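Local structure of DUF3299 domain-containing protein (Pseudomonas aeruginosa, 4HSP) at residues A[77-82]-A[115-120]. The protein is of unknown function and belongs to the DUF3299 family, whose members are grouped with the OB-fold proteins. Residues are numbered along the deposited sequence; the frame is centred on the assembly and turned at random.
Sequences FLLVPY and FWVEGT
Val-117 meets Leu-79 and Phe-77 mainly through its CG2 methyl. All three side chains are buried and apolar, and the contact is purely van der Waals packing. Leu-79 and Val-117 meet end on, methyl against methyl. Leu-79 CD1 lies 3.8 Å from Val-117 CG2. Leu-79 CD2 is 3.9 Å from both Val-117 CG2 and Val-117 CB, so both leucine methyls meet the CG2 methyl.

The aromatic part is an edge contact. The Phe-77 ring turns its rim to the valine, with CZ 4.0 Å from Val-117 CG2 and the methyl near the ring plane. Val-117 CG2 stands anti to its own carbonyl carbon, beside the backbone N, and this carries it to both partners at once.

The backbones stay well apart, with CA of Leu-79 and CA of Val-117 8.2 Å from each other. Each strand pairs elsewhere in the curled sheet: 73-80 and 115-118 both run antiparallel to strand 55-68. The three side chains point into the interior between the two strands, consistent with the core of an OB-type barrel. Val-100 of strand 98-102 touches all three, Ile-63 of strand 55-68 packs on Phe-77, and Ala-139 of strand 132-144 meets Val-117.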
ATOM      1  N   PHE A  77       9.247   1.565 -16.586  1.00 55.17           N
ATOM      2  CA  PHE A  77       8.171   0.731 -16.091  1.00 51.66           C
ATOM      3  C   PHE A  77       7.288   0.187 -17.185  1.00 55.93           C
ATOM      4  O   PHE A  77       7.313   0.681 -18.309  1.00 55.96           O
ATOM      5  CB  PHE A  77       7.310   1.535 -15.099  1.00 51.85           C
ATOM      6  CG  PHE A  77       6.633   2.763 -15.644  1.00 51.35           C
ATOM      7  CD1 PHE A  77       5.360   2.684 -16.207  1.00 50.46           C
ATOM      8  CD2 PHE A  77       7.237   4.016 -15.531  1.00 54.24           C
ATOM      9  CE1 PHE A  77       4.703   3.827 -16.658  1.00 50.77           C
ATOM     10  CE2 PHE A  77       6.584   5.161 -15.981  1.00 57.58           C
ATOM     11  CZ  PHE A  77       5.308   5.064 -16.526  1.00 53.30           C
ATOM     12  N   LEU A  78       6.454  -0.813 -16.828  1.00 52.50           N
ATOM     13  CA  LEU A  78       5.401  -1.321 -17.709  1.00 48.83           C
ATOM     14  C   LEU A  78       4.095  -0.630 -17.331  1.00 50.04           C
ATOM     15  O   LEU A  78       3.769  -0.548 -16.144  1.00 48.67           O
ATOM     16  CB  LEU A  78       5.234  -2.849 -17.622  1.00 47.14           C
ATOM     17  CG  LEU A  78       6.458  -3.756 -17.861  1.00 52.00           C
ATOM     18  CD1 LEU A  78       6.095  -5.228 -17.593  1.00 50.19           C
ATOM     19  CD2 LEU A  78       7.059  -3.585 -19.292  1.00 51.74           C
ATOM     20  N   LEU A  79       3.380  -0.093 -18.333  1.00 46.50           N
ATOM     21  CA  LEU A  79       2.038   0.458 -18.208  1.00 44.91           C
ATOM     22  C   LEU A  79       1.107  -0.660 -18.609  1.00 48.99           C
ATOM     23  O   LEU A  79       1.262  -1.262 -19.678  1.00 47.88           O
ATOM     24  CB  LEU A  79       1.826   1.724 -19.067  1.00 45.12           C
ATOM     25  CG  LEU A  79       0.513   2.475 -18.837  1.00 46.37           C
ATOM     26  CD1 LEU A  79       0.467   3.084 -17.386  1.00 45.94           C
ATOM     27  CD2 LEU A  79       0.329   3.542 -19.885  1.00 42.48           C
ATOM     28  N   VAL A  80       0.216  -1.015 -17.691  1.00 45.58           N
ATOM     29  CA  VAL A  80      -0.726  -2.126 -17.819  1.00 42.79           C
ATOM     30  C   VAL A  80      -2.156  -1.603 -17.523  1.00 46.63           C
ATOM     31  O   VAL A  80      -2.309  -0.579 -16.833  1.00 46.09           O
ATOM     32  CB  VAL A  80      -0.300  -3.283 -16.859  1.00 44.40           C
ATOM     33  CG1 VAL A  80       1.005  -3.945 -17.327  1.00 43.32           C
ATOM     34  CG2 VAL A  80      -0.155  -2.765 -15.433  1.00 44.45           C
ATOM     35  N   PRO A  81      -3.205  -2.308 -17.994  1.00 43.30           N
ATOM     36  CA  PRO A  81      -4.574  -1.804 -17.784  1.00 43.68           C
ATOM     37  C   PRO A  81      -5.172  -2.143 -16.409  1.00 51.08           C
ATOM     38  O   PRO A  81      -6.297  -1.739 -16.116  1.00 52.00           O
ATOM     39  CB  PRO A  81      -5.387  -2.485 -18.911  1.00 43.54           C
ATOM     40  CG  PRO A  81      -4.441  -3.395 -19.631  1.00 46.95           C
ATOM     41  CD  PRO A  81      -3.212  -3.539 -18.820  1.00 43.49           C
ATOM     42  N   TYR A  82      -4.476  -2.928 -15.600  1.00 48.45           N
ATOM     43  CA  TYR A  82      -5.018  -3.294 -14.308  1.00 49.46           C
ATOM     44  C   TYR A  82      -3.917  -3.446 -13.296  1.00 54.21           C
ATOM     45  O   TYR A  82      -2.778  -3.805 -13.633  1.00 51.94           O
ATOM     46  CB  TYR A  82      -5.918  -4.556 -14.360  1.00 50.94           C
ATOM     47  CG  TYR A  82      -5.357  -5.733 -15.120  1.00 53.82           C
ATOM     48  CD1 TYR A  82      -5.625  -5.906 -16.469  1.00 55.02           C
ATOM     49  CD2 TYR A  82      -4.625  -6.723 -14.471  1.00 57.17           C
ATOM     50  CE1 TYR A  82      -5.126  -6.992 -17.174  1.00 55.79           C
ATOM     51  CE2 TYR A  82      -4.124  -7.825 -15.168  1.00 59.05           C
ATOM     52  CZ  TYR A  82      -4.385  -7.957 -16.521  1.00 63.83           C
ATOM     53  OH  TYR A  82      -3.910  -9.029 -17.242  1.00 67.53           O
ATOM     54  N   PHE A 115      -2.537   6.113 -13.392  1.00 49.05           N
ATOM     55  CA  PHE A 115      -1.955   7.320 -13.966  1.00 49.49           C
ATOM     56  C   PHE A 115      -2.342   7.504 -15.409  1.00 51.51           C
ATOM     57  O   PHE A 115      -2.777   6.561 -16.046  1.00 50.08           O
ATOM     58  CB  PHE A 115      -0.423   7.238 -13.910  1.00 52.11           C
ATOM     59  CG  PHE A 115       0.166   7.336 -12.531  1.00 54.94           C
ATOM     60  CD1 PHE A 115       0.264   6.210 -11.715  1.00 56.17           C
ATOM     61  CD2 PHE A 115       0.655   8.544 -12.055  1.00 57.84           C
ATOM     62  CE1 PHE A 115       0.799   6.303 -10.431  1.00 57.52           C
ATOM     63  CE2 PHE A 115       1.184   8.634 -10.767  1.00 61.59           C
ATOM     64  CZ  PHE A 115       1.250   7.512  -9.966  1.00 58.89           C
ATOM     65  N   TRP A 116      -2.166   8.731 -15.914  1.00 49.61           N
ATOM     66  CA  TRP A 116      -2.199   9.131 -17.315  1.00 49.66           C
ATOM     67  C   TRP A 116      -0.732   9.214 -17.768  1.00 51.91           C
ATOM     68  O   TRP A 116       0.059   9.917 -17.140  1.00 49.74           O
ATOM     69  CB  TRP A 116      -2.915  10.493 -17.532  1.00 49.78           C
ATOM     70  CG  TRP A 116      -4.405  10.433 -17.422  1.00 50.14           C
ATOM     71  CD1 TRP A 116      -5.177  10.906 -16.398  1.00 53.32           C
ATOM     72  CD2 TRP A 116      -5.299   9.795 -18.340  1.00 48.86           C
ATOM     73  NE1 TRP A 116      -6.491  10.551 -16.594  1.00 52.51           N
ATOM     74  CE2 TRP A 116      -6.597   9.875 -17.786  1.00 52.74           C
ATOM     75  CE3 TRP A 116      -5.129   9.154 -19.581  1.00 49.18           C
ATOM     76  CZ2 TRP A 116      -7.723   9.377 -18.449  1.00 50.68           C
ATOM     77  CZ3 TRP A 116      -6.243   8.649 -20.232  1.00 49.35           C
ATOM     78  CH2 TRP A 116      -7.517   8.730 -19.653  1.00 49.58           C
ATOM     79  N   VAL A 117      -0.353   8.437 -18.787  1.00 50.04           N
ATOM     80  CA  VAL A 117       0.995   8.499 -19.366  1.00 51.29           C
ATOM     81  C   VAL A 117       0.868   9.114 -20.787  1.00 57.08           C
ATOM     82  O   VAL A 117       0.239   8.517 -21.661  1.00 56.11           O
ATOM     83  CB  VAL A 117       1.752   7.138 -19.393  1.00 52.74           C
ATOM     84  CG1 VAL A 117       3.111   7.305 -20.055  1.00 53.32           C
ATOM     85  CG2 VAL A 117       1.899   6.535 -17.998  1.00 51.35           C
ATOM     86  N   GLU A 118       1.457  10.288 -20.995  1.00 56.06           N
ATOM     87  CA  GLU A 118       1.503  11.000 -22.278  1.00 57.13           C
ATOM     88  C   GLU A 118       2.906  10.982 -22.814  1.00 62.95           C
ATOM     89  O   GLU A 118       3.846  11.208 -22.048  1.00 64.81           O
ATOM     90  CB  GLU A 118       1.072  12.479 -22.111  1.00 60.02           C
ATOM     91  CG  GLU A 118      -0.275  12.683 -21.436  1.00 74.63           C
ATOM     92  CD  GLU A 118      -0.667  14.122 -21.168  1.00 97.89           C
ATOM     93  OE1 GLU A 118      -0.155  15.020 -21.876  1.00 83.96           O
ATOM     94  OE2 GLU A 118      -1.510  14.351 -20.270  1.00 98.14           O
ATOM     95  N   GLY A 119       3.053  10.838 -24.123  1.00 58.73           N
ATOM     96  CA  GLY A 119       4.369  10.898 -24.759  1.00 58.83           C
ATOM     97  C   GLY A 119       4.414  10.342 -26.161  1.00 59.70           C
ATOM     98  O   GLY A 119       3.380  10.030 -26.728  1.00 57.09           O
ATOM     99  N   THR A 120       5.610  10.227 -26.737  1.00 59.60           N
ATOM    100  CA  THR A 120       5.811   9.673 -28.082  1.00 59.21           C
ATOM    101  C   THR A 120       5.593   8.168 -27.995  1.00 61.31           C
ATOM    102  O   THR A 120       6.212   7.487 -27.167  1.00 61.75           O
ATOM    103  CB  THR A 120       7.198  10.066 -28.638  1.00 65.04           C
ATOM    104  OG1 THR A 120       7.348  11.486 -28.530  1.00 69.53           O
ATOM    105  CG2 THR A 120       7.397   9.619 -30.091  1.00 56.97           C
TER